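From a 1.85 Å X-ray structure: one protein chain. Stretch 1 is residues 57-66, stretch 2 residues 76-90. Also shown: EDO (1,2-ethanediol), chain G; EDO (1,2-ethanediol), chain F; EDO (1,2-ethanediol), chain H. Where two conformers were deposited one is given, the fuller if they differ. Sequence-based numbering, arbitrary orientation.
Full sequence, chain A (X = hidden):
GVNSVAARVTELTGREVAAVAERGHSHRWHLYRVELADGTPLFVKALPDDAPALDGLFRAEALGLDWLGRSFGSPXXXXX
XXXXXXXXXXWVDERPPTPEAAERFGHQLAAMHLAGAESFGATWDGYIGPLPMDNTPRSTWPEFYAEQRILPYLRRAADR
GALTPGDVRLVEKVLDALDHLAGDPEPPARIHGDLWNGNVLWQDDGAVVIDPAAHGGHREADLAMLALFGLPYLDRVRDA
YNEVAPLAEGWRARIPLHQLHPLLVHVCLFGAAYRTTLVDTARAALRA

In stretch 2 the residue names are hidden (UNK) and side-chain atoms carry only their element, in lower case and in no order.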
ATOM      1  N   LEU A  57      -7.867   1.804 -12.604  1.00 27.74           N
ATOM      2  CA  LEU A  57      -6.643   1.312 -11.971  1.00 29.98           C
ATOM      3  C   LEU A  57      -5.640   2.451 -11.682  1.00 26.59           C
ATOM      4  O   LEU A  57      -5.195   2.660 -10.531  1.00 26.10           O
ATOM      5  CB  LEU A  57      -5.996   0.267 -12.880  1.00 30.30           C
ATOM      6  CG  LEU A  57      -4.685  -0.409 -12.443  1.00 38.13           C
ATOM      7  CD1 LEU A  57      -4.978  -1.435 -11.401  1.00 35.62           C
ATOM      8  CD2 LEU A  57      -4.007  -1.052 -13.658  1.00 34.83           C
ATOM      9  N   PHE A  58      -5.265   3.166 -12.733  1.00 26.79           N
ATOM     10  CA  PHE A  58      -4.314   4.262 -12.563  1.00 26.45           C
ATOM     11  C   PHE A  58      -4.918   5.382 -11.722  1.00 25.64           C
ATOM     12  O   PHE A  58      -4.217   5.979 -10.908  1.00 26.13           O
ATOM     13  CB  PHE A  58      -3.810   4.775 -13.912  1.00 29.21           C
ATOM     14  CG  PHE A  58      -2.700   3.939 -14.485  1.00 33.31           C
ATOM     15  CD1 PHE A  58      -2.854   2.564 -14.638  1.00 45.77           C
ATOM     16  CD2 PHE A  58      -1.528   4.501 -14.907  1.00 40.94           C
ATOM     17  CE1 PHE A  58      -1.821   1.774 -15.162  1.00 40.79           C
ATOM     18  CE2 PHE A  58      -0.496   3.699 -15.444  1.00 35.67           C
ATOM     19  CZ  PHE A  58      -0.646   2.347 -15.540  1.00 36.76           C
ATOM     20  N   ARG A  59      -6.205   5.637 -11.909  0.50 25.08           N
ATOM     21  CA  ARG A  59      -6.919   6.617 -11.112  0.50 26.58           C
ATOM     22  C   ARG A  59      -6.766   6.371  -9.613  0.50 26.22           C
ATOM     23  O   ARG A  59      -6.562   7.301  -8.840  0.50 25.04           O
ATOM     24  CB  ARG A  59      -8.391   6.588 -11.489  0.50 27.35           C
ATOM     25  CG  ARG A  59      -9.309   7.376 -10.561  0.50 29.05           C
ATOM     26  CD  ARG A  59     -10.709   7.374 -11.127  0.50 33.37           C
ATOM     27  NE  ARG A  59     -10.746   8.178 -12.343  0.50 34.94           N
ATOM     28  CZ  ARG A  59     -11.117   9.453 -12.404  0.50 38.79           C
ATOM     29  NH1 ARG A  59     -11.511  10.098 -11.312  0.50 39.66           N
ATOM     30  NH2 ARG A  59     -11.086  10.084 -13.569  0.50 39.04           N
ATOM     31  N   ALA A  60      -6.877   5.115  -9.201  1.00 25.04           N
ATOM     32  CA  ALA A  60      -6.781   4.776  -7.778  1.00 24.90           C
ATOM     33  C   ALA A  60      -5.432   5.200  -7.203  1.00 25.80           C
ATOM     34  O   ALA A  60      -5.351   5.714  -6.064  1.00 27.05           O
ATOM     35  CB  ALA A  60      -6.998   3.230  -7.582  1.00 24.47           C
ATOM     36  N   GLU A  61      -4.370   4.982  -7.968  1.00 24.38           N
ATOM     37  CA  GLU A  61      -3.042   5.372  -7.535  1.00 28.17           C
ATOM     38  C   GLU A  61      -2.871   6.920  -7.596  1.00 26.41           C
ATOM     39  O   GLU A  61      -2.346   7.489  -6.651  1.00 27.30           O
ATOM     40  CB  GLU A  61      -1.944   4.674  -8.322  1.00 28.19           C
ATOM     41  CG  GLU A  61      -0.548   4.971  -7.676  1.00 30.88           C
ATOM     42  CD  GLU A  61       0.628   4.205  -8.207  1.00 31.89           C
ATOM     43  OE1 GLU A  61       0.461   3.198  -8.902  1.00 33.65           O
ATOM     44  OE2 GLU A  61       1.767   4.641  -7.901  1.00 36.77           O
ATOM     45  N   ALA A  62      -3.300   7.558  -8.682  1.00 26.23           N
ATOM     46  CA  ALA A  62      -3.143   9.036  -8.812  1.00 25.40           C
ATOM     47  C   ALA A  62      -3.894   9.740  -7.668  1.00 26.61           C
ATOM     48  O   ALA A  62      -3.352  10.662  -7.005  1.00 27.20           O
ATOM     49  CB  ALA A  62      -3.619   9.544 -10.189  1.00 26.03           C
ATOM     50  N   LEU A  63      -5.143   9.338  -7.453  1.00 25.85           N
ATOM     51  CA  LEU A  63      -5.971   9.943  -6.401  1.00 27.03           C
ATOM     52  C   LEU A  63      -5.436   9.580  -5.027  1.00 26.89           C
ATOM     53  O   LEU A  63      -5.433  10.412  -4.097  1.00 27.84           O
ATOM     54  CB  LEU A  63      -7.436   9.559  -6.550  1.00 29.27           C
ATOM     55  CG  LEU A  63      -8.165  10.065  -7.827  1.00 29.32           C
ATOM     56  CD1 LEU A  63      -9.669   9.821  -7.729  1.00 32.19           C
ATOM     57  CD2 LEU A  63      -7.888  11.541  -8.090  1.00 32.45           C
ATOM     58  N   GLY A  64      -4.968   8.342  -4.881  1.00 27.32           N
ATOM     59  CA  GLY A  64      -4.430   7.886  -3.605  1.00 27.04           C
ATOM     60  C   GLY A  64      -3.146   8.624  -3.261  1.00 26.71           C
ATOM     61  O   GLY A  64      -2.962   9.021  -2.130  1.00 28.42           O
ATOM     62  N   LEU A  65      -2.287   8.847  -4.254  1.00 25.40           N
ATOM     63  CA  LEU A  65      -1.061   9.622  -4.028  1.00 26.05           C
ATOM     64  C   LEU A  65      -1.389  11.066  -3.605  1.00 25.99           C
ATOM     65  O   LEU A  65      -0.768  11.605  -2.668  1.00 27.73           O
ATOM     66  CB  LEU A  65      -0.170   9.622  -5.271  1.00 27.23           C
ATOM     67  CG  LEU A  65       0.630   8.372  -5.613  1.00 25.24           C
ATOM     68  CD1 LEU A  65       1.202   8.405  -7.060  1.00 28.02           C
ATOM     69  CD2 LEU A  65       1.745   8.103  -4.575  1.00 25.10           C
ATOM     70  N   ASP A  66      -2.375  11.678  -4.263  1.00 25.43           N
ATOM     71  CA  ASP A  66      -2.751  13.053  -3.949  1.00 26.42           C
ATOM     72  C   ASP A  66      -3.286  13.152  -2.541  1.00 28.60           C
ATOM     73  O   ASP A  66      -2.976  14.073  -1.794  1.00 27.90           O
ATOM     74  CB  ASP A  66      -3.774  13.573  -4.966  1.00 25.86           C
ATOM     75  CG  ASP A  66      -4.308  14.957  -4.622  1.00 32.92           C
ATOM     76  OD1 ASP A  66      -3.557  15.924  -4.731  1.00 40.53           O
ATOM     77  OD2 ASP A  66      -5.486  15.055  -4.264  1.00 41.09           O
ATOM     78  N   UNK A  76       5.367  10.819   0.371  1.00 29.26           N
ATOM     79  CA  UNK A  76       4.661  10.408  -0.848  1.00 30.01           C
ATOM     80  C   UNK A  76       5.206  11.201  -2.033  1.00 31.00           C
ATOM     81  O   UNK A  76       5.269  12.433  -1.969  1.00 32.51           O
ATOM     82  c   UNK A  76       2.361  10.235  -1.948  1.00 29.70           C
ATOM     83  c   UNK A  76       2.579  10.046   0.548  1.00 31.79           C
ATOM     84  c   UNK A  76       3.130  10.704  -0.708  1.00 30.99           C
ATOM     85  N   UNK A  77       5.526  10.532  -3.146  1.00 29.65           N
ATOM     86  CA  UNK A  77       5.956  11.313  -4.342  1.00 29.23           C
ATOM     87  C   UNK A  77       4.850  12.196  -4.909  1.00 28.37           C
ATOM     88  O   UNK A  77       3.661  11.824  -4.891  1.00 29.12           O
ATOM     89  c   UNK A  77       6.284   8.994  -4.683  1.00 34.46           C
ATOM     90  c   UNK A  77       6.294  10.248  -5.371  1.00 35.18           C
ATOM     91  c   UNK A  77       5.453   9.102  -3.448  1.00 28.59           C
ATOM     92  N   UNK A  78       5.258  13.340  -5.464  1.00 25.16           N
ATOM     93  CA  UNK A  78       4.366  14.232  -6.168  1.00 27.72           C
ATOM     94  C   UNK A  78       4.082  13.695  -7.578  1.00 28.74           C
ATOM     95  O   UNK A  78       4.963  13.163  -8.232  1.00 31.19           O
ATOM     96  c   UNK A  78       6.029  17.636  -5.218  1.00 33.93           C
ATOM     97  c   UNK A  78       5.421  16.268  -4.978  1.00 33.34           C
ATOM     98  o   UNK A  78       6.461  17.932  -6.333  1.00 39.14           O
ATOM     99  c   UNK A  78       5.012  15.613  -6.291  1.00 29.10           C
ATOM    100  n   UNK A  78       6.065  18.473  -4.187  1.00 37.09           N
ATOM    101  N   UNK A  79       2.860  13.867  -8.018  1.00 28.74           N
ATOM    102  CA  UNK A  79       2.424  13.412  -9.335  1.00 29.77           C
ATOM    103  C   UNK A  79       2.591  14.591 -10.291  1.00 28.59           C
ATOM    104  O   UNK A  79       2.141  15.687  -9.988  1.00 29.27           O
ATOM    105  c   UNK A  79       0.968  12.950  -9.272  1.00 30.03           C
ATOM    106  c   UNK A  79       0.451  12.635 -10.674  1.00 27.87           C
ATOM    107  c   UNK A  79       0.890  11.696  -8.349  1.00 31.11           C
ATOM    108  N   UNK A  80       3.267  14.355 -11.411  1.00 26.75           N
ATOM    109  CA  UNK A  80       3.473  15.360 -12.459  1.00 24.13           C
ATOM    110  C   UNK A  80       2.301  15.354 -13.446  1.00 26.79           C
ATOM    111  O   UNK A  80       1.943  16.377 -14.022  1.00 27.97           O
ATOM    112  c   UNK A  80       4.776  15.088 -13.199  1.00 23.47           C
ATOM    113  N   UNK A  81       1.685  14.198 -13.625  1.00 26.72           N
ATOM    114  CA  UNK A  81       0.534  14.089 -14.527  1.00 27.03           C
ATOM    115  C   UNK A  81       0.038  12.668 -14.627  1.00 28.18           C
ATOM    116  O   UNK A  81       0.789  11.723 -14.395  1.00 29.80           O
ATOM    117  N   UNK A  82      -1.221  12.498 -15.016  1.00 28.63           N
ATOM    118  CA  UNK A  82      -1.746  11.161 -15.184  1.00 27.67           C
ATOM    119  C   UNK A  82      -2.994  11.114 -16.050  1.00 28.61           C
ATOM    120  O   UNK A  82      -3.696  12.124 -16.238  1.00 27.77           O
ATOM    121  c   UNK A  82      -3.287  12.330 -12.429  1.00 28.12           C
ATOM    122  c   UNK A  82      -5.146   9.487 -13.710  1.00 30.15           C
ATOM    123  n   UNK A  82      -4.557  12.539 -11.978  1.00 31.17           N
ATOM    124  c   UNK A  82      -3.236  11.153 -13.151  1.00 26.43           C
ATOM    125  c   UNK A  82      -2.047  10.557 -13.815  1.00 27.90           C
ATOM    126  c   UNK A  82      -6.522   9.265 -13.498  1.00 30.01           C
ATOM    127  c   UNK A  82      -7.289  10.171 -12.766  1.00 31.73           C
ATOM    128  c   UNK A  82      -6.724  11.294 -12.192  1.00 33.98           C
ATOM    129  c   UNK A  82      -4.559  10.631 -13.160  1.00 27.61           C
ATOM    130  c   UNK A  82      -5.364  11.523 -12.412  1.00 27.10           C
ATOM    131  N   UNK A  83      -3.260   9.920 -16.565  1.00 26.92           N
ATOM    132  CA  UNK A  83      -4.541   9.583 -17.177  1.00 29.75           C
ATOM    133  C   UNK A  83      -4.737   8.102 -16.977  1.00 29.81           C
ATOM    134  O   UNK A  83      -3.993   7.481 -16.238  1.00 30.39           O
ATOM    135  c   UNK A  83      -3.612   9.274 -19.538  1.00 29.23           C
ATOM    136  o   UNK A  83      -3.069   8.218 -19.162  1.00 36.83           O
ATOM    137  c   UNK A  83      -4.609  10.009 -18.641  1.00 30.09           C
ATOM    138  o   UNK A  83      -3.408   9.807 -20.639  1.00 39.27           O
ATOM    139  N   UNK A  84      -5.754   7.512 -17.605  0.50 29.05           N
ATOM    140  CA  UNK A  84      -6.054   6.097 -17.337  0.50 29.53           C
ATOM    141  C   UNK A  84      -4.957   5.155 -17.848  0.50 30.22           C
ATOM    142  O   UNK A  84      -4.975   3.973 -17.515  0.50 34.44           O
ATOM    143  o   UNK A  84      -8.561   6.663 -16.132  0.50 23.87           O
ATOM    144  c   UNK A  84      -7.381   5.675 -17.964  0.50 30.26           C
ATOM    145  c   UNK A  84      -8.577   6.368 -17.343  0.50 22.74           C
ATOM    146  o   UNK A  84      -9.541   6.620 -18.086  0.50 34.01           O
ATOM    147  N   UNK A  85      -4.048   5.672 -18.668  1.00 33.03           N
ATOM    148  CA  UNK A  85      -2.978   4.840 -19.299  1.00 37.31           C
ATOM    149  C   UNK A  85      -1.558   5.094 -18.729  1.00 38.02           C
ATOM    150  O   UNK A  85      -0.634   4.311 -19.002  1.00 32.90           O
ATOM    151  n   UNK A  85      -4.093   3.084 -22.398  1.00 37.66           N
ATOM    152  c   UNK A  85      -4.903   4.118 -21.761  1.00 40.96           C
ATOM    153  n   UNK A  85      -5.614   1.387 -21.980  1.00 41.55           N
ATOM    154  n   UNK A  85      -3.652   0.960 -23.058  1.00 34.11           N
ATOM    155  c   UNK A  85      -4.134   5.399 -21.598  1.00 43.90           C
ATOM    156  c   UNK A  85      -4.458   1.812 -22.493  1.00 34.23           C
ATOM    157  c   UNK A  85      -2.861   5.163 -20.802  1.00 34.87           C
ATOM    158  N   UNK A  86      -1.381   6.228 -18.028  1.00 38.02           N
ATOM    159  CA  UNK A  86      -0.043   6.798 -17.764  1.00 35.55           C
ATOM    160  C   UNK A  86      -0.057   7.481 -16.394  1.00 34.93           C
ATOM    161  O   UNK A  86      -1.031   8.154 -16.025  1.00 36.23           O
ATOM    162  o   UNK A  86      -0.053   7.395 -20.108  1.00 42.16           O
ATOM    163  c   UNK A  86       1.833   8.157 -18.795  1.00 34.19           C
ATOM    164  c   UNK A  86       0.334   7.838 -18.802  1.00 36.62           C
ATOM    165  N   UNK A  87       1.002   7.279 -15.633  1.00 30.02           N
ATOM    166  CA  UNK A  87       1.165   7.962 -14.363  1.00 29.21           C
ATOM    167  C   UNK A  87       2.636   8.386 -14.264  1.00 28.46           C
ATOM    168  O   UNK A  87       3.525   7.539 -14.342  1.00 28.89           O
ATOM    169  c   UNK A  87       0.935   7.521 -11.768  1.00 36.14           C
ATOM    170  c   UNK A  87       0.749   7.043 -13.209  1.00 31.30           C
ATOM    171  c   UNK A  87       0.463   6.443 -10.748  1.00 33.83           C
ATOM    172  c   UNK A  87       0.233   8.847 -11.504  1.00 32.59           C
ATOM    173  N   UNK A  88       2.855   9.701 -14.182  1.00 27.52           N
ATOM    174  CA  UNK A  88       4.191  10.334 -14.137  1.00 27.98           C
ATOM    175  C   UNK A  88       4.328  11.021 -12.775  1.00 27.25           C
ATOM    176  O   UNK A  88       3.465  11.839 -12.398  1.00 28.63           O
ATOM    177  c   UNK A  88       4.350  11.372 -15.230  1.00 26.65           C
ATOM    178  N   UNK A  89       5.389  10.670 -12.056  1.00 26.99           N
ATOM    179  CA  UNK A  89       5.636  11.176 -10.735  1.00 29.16           C
ATOM    180  C   UNK A  89       7.093  11.469 -10.528  1.00 29.95           C
ATOM    181  O   UNK A  89       7.948  11.105 -11.327  1.00 26.81           O
ATOM    182  c   UNK A  89       5.978   8.940  -9.575  1.00 34.93           C
ATOM    183 se   UNK A  89       5.157   7.743  -8.266  0.75 36.64          SE
ATOM    184  c   UNK A  89       3.600   7.331  -9.365  1.00 18.86           C
ATOM    185  c   UNK A  89       5.165  10.168  -9.683  1.00 31.58           C
ATOM    186  N   UNK A  90       7.369  12.099  -9.395  1.00 31.82           N
ATOM    187  CA  UNK A  90       8.718  12.357  -8.937  1.00 34.56           C
ATOM    188  C   UNK A  90       9.585  11.085  -8.931  1.00 31.48           C
ATOM    189  O   UNK A  90       9.154  10.025  -8.454  1.00 31.12           O
ATOM    190  c   UNK A  90       9.762  13.327  -6.806  1.00 40.86           C
ATOM    191  c   UNK A  90       8.555  12.961  -7.538  1.00 35.70           C
ATOM    192  o   UNK A  90      10.364  14.439  -4.795  1.00 49.84           O
ATOM    193  o   UNK A  90       8.211  13.961  -5.032  1.00 30.63           O
ATOM    194  c   UNK A  90       9.413  13.957  -5.445  1.00 40.98           C
TER
HETATM  195  C1  EDO G 293      -0.276   0.888 -11.662  1.00 48.02           C
HETATM  196  O1  EDO G 293       0.512   0.345 -10.595  1.00 39.75           O
HETATM  197  C2  EDO G 293      -1.633   1.196 -11.114  1.00 48.04           C
HETATM  198  O2  EDO G 293      -1.414   2.266 -10.227  1.00 33.32           O
HETATM  199  C1  EDO F 292      -4.047  15.054  -8.764  1.00 55.95           C
HETATM  200  O1  EDO F 292      -3.083  14.520  -9.674  1.00 51.03           O
HETATM  201  C2  EDO F 292      -5.345  14.263  -8.832  1.00 48.23           C
HETATM  202  O2  EDO F 292      -5.932  14.527 -10.108  1.00 46.12           O
HETATM  203  C1  EDO H 294       9.548  17.434  -7.130  1.00 62.50           C
HETATM  204  O1  EDO H 294       9.603  18.151  -5.898  1.00 72.33           O
HETATM  205  C2  EDO H 294      10.072  18.322  -8.240  1.00 63.28           C
HETATM  206  O2  EDO H 294      10.728  17.485  -9.201  1.00 64.27           O
HETATM  207  O   HOH W   1      -6.395   2.747 -15.437  1.00 28.91           O
HETATM  208  O   HOH W   2      -7.779   4.763 -14.246  1.00 22.64           O
HETATM  209  O   HOH W   3     -10.608   6.258 -14.772  1.00 42.36           O
HETATM  210  O   HOH W   4       1.367  13.124  -4.095  1.00 29.97           O

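Position 76 carries three side-chain carbons, one bearing the other two, and a terminal carbon lies 3.4 Å from Leu65 CD2. This beta-branched, wholly apolar group is Val76, compact enough to pack against a helix leucine. At position 77 three carbons close a ring onto the backbone N, the mark of Pro77; its CD lies 4.0 Å from Leu65 CD2, an apolar ring edging a buried leucine, while its carbonyl accepts from water 4, which also donates, weakly, to Leu65 O.

Position 78 has three carbons, the third carrying one oxygen and one nitrogen: an amide, Gln78. It points away from the helix, as suits a polar, exposed chain. Position 79 repeats the forked three-carbon pattern, so it is Val79, whose CG2 meets Leu65 CD1 at 3.5 Å; its branch at CB is at home in a strand. A single carbon at position 80 gives Ala80, and no side-chain atom at 81 gives Gly81, whose phi of 177° suits a residue without CB; neither touches the helix.

Position 82 has one carbon leading to fused five- and six-membered rings of eight carbons and one nitrogen, which only tryptophan provides. Trp82 lays its broad indole along the helix: Ala62 CB sits over one face, 3.3 Å from the centroid of the five-membered ring, a CH-pi contact that a small methyl group makes possible. Trp82 CH2 lies over one face of the Arg59 guanidinium, and Trp82 NE1 donates to O2 of the chain F ethanediol at 3.1 Å.

Positions 83 and 84 each have two carbons, the second carrying two oxygens, so both are aspartates. Asp83 OD1 accepts from the backbone N of residue 85 at 2.8 Å, tying the turn together, while Asp83 O lies 3.6 Å from Phe58 CB. Asp84 is exposed, and a carboxylate suits a place met by water: its OD1 accepts from waters 2 and 3, which in turn accept from Arg59 N and Arg59 NE.

Position 85 has three carbons, a nitrogen, then a carbon bearing two nitrogens: Arg85, turned away, its guanidinium bonded elsewhere in the structure; its backbone O approaches Phe58 CE2 at 3.6 Å. Position 86, one carbon carrying an oxygen and a carbon, is Thr86, also turned away, its buried hydroxyl satisfied elsewhere.

Position 87 has four carbons forked at the second: Leu87. Its CB lies 3.8 Å from Phe58 CD2 and its CD1 4.1 Å from Ala62 CB, so one flexible apolar chain serves two helix turns. At position 88 a single carbon, out of reach of the helix, gives Ala88, small and buried. At 89 an unbranched chain of two carbons, selenium and a carbon is selenomethionine, Met89, long enough for CE to reach Leu65 CD1 at 3.5 Å. Position 90 has three carbons, the third carrying two oxygens, and does not touch the helix: Glu90, whose OE1 reaches across to accept from Gln78 N at 3.0 Å.

The contact buries 679 Å². Phe58, Ala62 and Leu65 point toward the hairpin, whose second strand runs at 23° to the helix. No direct hydrogen bond crosses between them: apolar packing joins the two, and waters bridge polar atoms.

Stretch 2, residues 76-90: VPQVAGWDDRTLAME
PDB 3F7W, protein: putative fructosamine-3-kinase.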